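Local structure of V-type ATP synthase subunit F (2I4R) at residues B[12-18]-B[29-35]. The protein is probably a component of the membrane-bound A-type ATP synthase, the rotary machine that makes ATP from ADP by using a proton gradient. Residues are numbered along the deposited sequence.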
ATOM      1  N   LEU B  12       3.170  13.035   0.427  1.00 60.82           N
ATOM      2  CA  LEU B  12       2.513  11.803   0.033  1.00 56.94           C
ATOM      3  C   LEU B  12       2.018  12.035  -1.392  1.00 54.45           C
ATOM      4  O   LEU B  12       1.300  12.988  -1.664  1.00 52.37           O
ATOM      5  CB  LEU B  12       1.357  11.500   0.994  1.00 55.18           C
ATOM      6  CG  LEU B  12       0.179  10.617   0.574  1.00 52.81           C
ATOM      7  CD1 LEU B  12       0.636   9.423  -0.238  1.00 53.98           C
ATOM      8  CD2 LEU B  12      -0.537  10.176   1.831  1.00 52.46           C
ATOM      9  N   ALA B  13       2.447  11.193  -2.317  1.00 53.64           N
ATOM     10  CA  ALA B  13       2.023  11.352  -3.696  1.00 54.68           C
ATOM     11  C   ALA B  13       1.209  10.131  -4.056  1.00 55.97           C
ATOM     12  O   ALA B  13       1.408   9.054  -3.483  1.00 57.27           O
ATOM     13  CB  ALA B  13       3.231  11.478  -4.616  1.00 50.13           C
ATOM     14  N   VAL B  14       0.279  10.307  -4.984  1.00 56.19           N
ATOM     15  CA  VAL B  14      -0.560   9.209  -5.441  1.00 56.82           C
ATOM     16  C   VAL B  14      -0.446   9.171  -6.949  1.00 57.84           C
ATOM     17  O   VAL B  14      -0.368  10.228  -7.595  1.00 58.01           O
ATOM     18  CB  VAL B  14      -2.014   9.429  -5.070  1.00 55.63           C
ATOM     19  CG1 VAL B  14      -2.819   8.197  -5.398  1.00 52.58           C
ATOM     20  CG2 VAL B  14      -2.104   9.780  -3.601  1.00 57.37           C
ATOM     21  N   VAL B  15      -0.425   7.961  -7.506  1.00 58.56           N
ATOM     22  CA  VAL B  15      -0.299   7.782  -8.954  1.00 60.27           C
ATOM     23  C   VAL B  15      -1.364   6.816  -9.452  1.00 61.02           C
ATOM     24  O   VAL B  15      -1.426   5.675  -8.998  1.00 63.35           O
ATOM     25  CB  VAL B  15       1.094   7.199  -9.340  1.00 60.15           C
ATOM     26  CG1 VAL B  15       1.321   7.363 -10.825  1.00 60.77           C
ATOM     27  CG2 VAL B  15       2.207   7.870  -8.538  1.00 58.87           C
ATOM     28  N   GLY B  16      -2.200   7.260 -10.381  1.00 62.06           N
ATOM     29  CA  GLY B  16      -3.230   6.378 -10.895  1.00 64.08           C
ATOM     30  C   GLY B  16      -4.230   7.058 -11.803  1.00 66.78           C
ATOM     31  O   GLY B  16      -4.177   8.274 -12.001  1.00 65.54           O
ATOM     32  N   ASP B  17      -5.145   6.264 -12.359  1.00 70.14           N
ATOM     33  CA  ASP B  17      -6.182   6.776 -13.256  1.00 73.27           C
ATOM     34  C   ASP B  17      -7.088   7.729 -12.491  1.00 72.98           C
ATOM     35  O   ASP B  17      -7.190   7.647 -11.270  1.00 73.47           O
ATOM     36  CB  ASP B  17      -7.016   5.626 -13.831  1.00 75.89           C
ATOM     37  CG  ASP B  17      -7.875   4.938 -12.776  1.00 81.12           C
ATOM     38  OD1 ASP B  17      -7.306   4.309 -11.846  1.00 82.61           O
ATOM     39  OD2 ASP B  17      -9.121   5.026 -12.880  1.00 82.18           O
ATOM     40  N   PRO B  18      -7.772   8.637 -13.203  1.00 73.33           N
ATOM     41  CA  PRO B  18      -8.677   9.618 -12.583  1.00 73.24           C
ATOM     42  C   PRO B  18      -9.695   9.054 -11.574  1.00 72.21           C
ATOM     43  O   PRO B  18     -10.034   9.721 -10.598  1.00 71.40           O
ATOM     44  CB  PRO B  18      -9.337  10.282 -13.791  1.00 73.00           C
ATOM     45  CG  PRO B  18      -9.312   9.177 -14.834  1.00 73.31           C
ATOM     46  CD  PRO B  18      -7.916   8.650 -14.669  1.00 73.08           C
ATOM     47  N   ILE B  29      -5.608  15.426  -0.706  1.00 61.12           N
ATOM     48  CA  ILE B  29      -4.274  15.004  -1.152  1.00 63.21           C
ATOM     49  C   ILE B  29      -3.986  15.582  -2.543  1.00 64.00           C
ATOM     50  O   ILE B  29      -4.340  14.982  -3.560  1.00 65.74           O
ATOM     51  CB  ILE B  29      -4.183  13.467  -1.197  1.00 62.80           C
ATOM     52  CG1 ILE B  29      -4.552  12.893   0.182  1.00 63.21           C
ATOM     53  CG2 ILE B  29      -2.790  13.045  -1.638  1.00 61.44           C
ATOM     54  CD1 ILE B  29      -4.626  11.367   0.252  1.00 62.69           C
ATOM     55  N   SER B  30      -3.327  16.739  -2.579  1.00 63.11           N
ATOM     56  CA  SER B  30      -3.047  17.436  -3.835  1.00 62.71           C
ATOM     57  C   SER B  30      -1.777  17.077  -4.567  1.00 61.96           C
ATOM     58  O   SER B  30      -1.467  17.677  -5.592  1.00 60.91           O
ATOM     59  CB  SER B  30      -3.050  18.949  -3.604  1.00 63.35           C
ATOM     60  OG  SER B  30      -2.142  19.309  -2.579  1.00 63.28           O
ATOM     61  N   ASP B  31      -1.041  16.103  -4.053  1.00 63.21           N
ATOM     62  CA  ASP B  31       0.208  15.703  -4.688  1.00 63.50           C
ATOM     63  C   ASP B  31      -0.031  14.470  -5.553  1.00 62.39           C
ATOM     64  O   ASP B  31       0.680  13.469  -5.452  1.00 63.14           O
ATOM     65  CB  ASP B  31       1.256  15.424  -3.606  1.00 64.01           C
ATOM     66  CG  ASP B  31       2.672  15.589  -4.111  1.00 64.98           C
ATOM     67  OD1 ASP B  31       3.587  15.723  -3.268  1.00 65.84           O
ATOM     68  OD2 ASP B  31       2.870  15.581  -5.346  1.00 64.51           O
ATOM     69  N   ILE B  32      -1.031  14.558  -6.420  1.00 61.30           N
ATOM     70  CA  ILE B  32      -1.391  13.433  -7.270  1.00 61.66           C
ATOM     71  C   ILE B  32      -0.946  13.515  -8.737  1.00 61.98           C
ATOM     72  O   ILE B  32      -0.883  14.601  -9.320  1.00 61.76           O
ATOM     73  CB  ILE B  32      -2.941  13.172  -7.155  1.00 60.63           C
ATOM     74  CG1 ILE B  32      -3.467  12.428  -8.389  1.00 60.60           C
ATOM     75  CG2 ILE B  32      -3.671  14.466  -6.896  1.00 55.74           C
ATOM     76  CD1 ILE B  32      -3.740  13.290  -9.594  1.00 58.97           C
ATOM     77  N   TYR B  33      -0.626  12.350  -9.307  1.00 61.17           N
ATOM     78  CA  TYR B  33      -0.206  12.223 -10.703  1.00 62.07           C
ATOM     79  C   TYR B  33      -1.282  11.464 -11.490  1.00 64.49           C
ATOM     80  O   TYR B  33      -1.404  10.252 -11.326  1.00 64.63           O
ATOM     81  CB  TYR B  33       1.084  11.408 -10.805  1.00 60.40           C
ATOM     82  CG  TYR B  33       2.361  12.099 -10.389  1.00 60.07           C
ATOM     83  CD1 TYR B  33       3.184  12.726 -11.336  1.00 56.96           C
ATOM     84  CD2 TYR B  33       2.770  12.108  -9.048  1.00 58.63           C
ATOM     85  CE1 TYR B  33       4.380  13.348 -10.952  1.00 54.53           C
ATOM     86  CE2 TYR B  33       3.968  12.726  -8.658  1.00 54.82           C
ATOM     87  CZ  TYR B  33       4.760  13.345  -9.610  1.00 54.23           C
ATOM     88  OH  TYR B  33       5.900  13.997  -9.209  1.00 52.66           O
ATOM     89  N   GLU B  34      -2.051  12.152 -12.337  1.00 67.90           N
ATOM     90  CA  GLU B  34      -3.093  11.495 -13.149  1.00 71.38           C
ATOM     91  C   GLU B  34      -2.410  10.637 -14.204  1.00 71.39           C
ATOM     92  O   GLU B  34      -1.532  11.110 -14.921  1.00 71.19           O
ATOM     93  CB  GLU B  34      -3.976  12.527 -13.848  1.00 75.36           C
ATOM     94  CG  GLU B  34      -4.738  13.446 -12.908  1.00 81.95           C
ATOM     95  CD  GLU B  34      -5.973  12.790 -12.326  1.00 85.77           C
ATOM     96  OE1 GLU B  34      -5.862  11.654 -11.815  1.00 88.33           O
ATOM     97  OE2 GLU B  34      -7.057  13.416 -12.376  1.00 88.67           O
ATOM     98  N   VAL B  35      -2.826   9.382 -14.316  1.00 71.54           N
ATOM     99  CA  VAL B  35      -2.185   8.487 -15.261  1.00 72.60           C
ATOM    100  C   VAL B  35      -3.085   7.458 -15.938  1.00 74.29           C
ATOM    101  O   VAL B  35      -4.029   6.944 -15.352  1.00 74.29           O
ATOM    102  CB  VAL B  35      -1.015   7.766 -14.561  1.00 72.12           C
ATOM    103  CG1 VAL B  35      -0.855   6.361 -15.096  1.00 71.48           C
ATOM    104  CG2 VAL B  35       0.262   8.570 -14.754  1.00 71.67           C
TER
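Two parallel strands joined by a helix form the beta-alpha-beta unit, and the pairing of 12-18 with 29-35 is a compact example. The strands run 13° apart, and four backbone hydrogen bonds hold them in the parallel pattern: Val14 N to Asp31 O (3.2 Å), Tyr33 N to Val14 O (2.7 Å), Gly16 N to Tyr33 O (3.2 Å) and Val35 N to Gly16 O (2.9 Å).

The strand backbone sends successive residues to opposite faces of the sheet, and the rotamers then set which atoms meet on each. On one, Val14, a t rotamer, sets CG2 3.9 Å from Ile29 CG2, while its CB lies 4.4 Å from Ile32 CB; Ile29 reaches in from the loop before the strand. On the other, Val15, also t, places CG1 4.1 Å from Tyr33 CB and 4.2 Å from Val35 CG2. The m rotamer of Tyr33 carries its ring back along the neighbouring strand, so that Ala13 CB meets the ring edge, 4.3 Å from CE2. The tyrosine hydroxyl and the Asp31 carboxylate converge on Arg51, by a hydrogen bond and a salt bridge respectively. Where the first strand ends, Asp17 adopts p, its OD2 making a weak N-cap bond to Asp19 N and its OD1 a salt bridge to Lys60. Glu34 folds back (m, m), bringing OE1 3.6 Å from Pro18 CA.

In the four-stranded parallel sheet, of order 2-1-3-4, strand 32-34 is outermost and 11-16 lies between it and 54-60. Helix 18-26, the crossover, covers Val14, Ile29 and Ile32; helix 38-50 packs on Val15, Tyr33 and Val35.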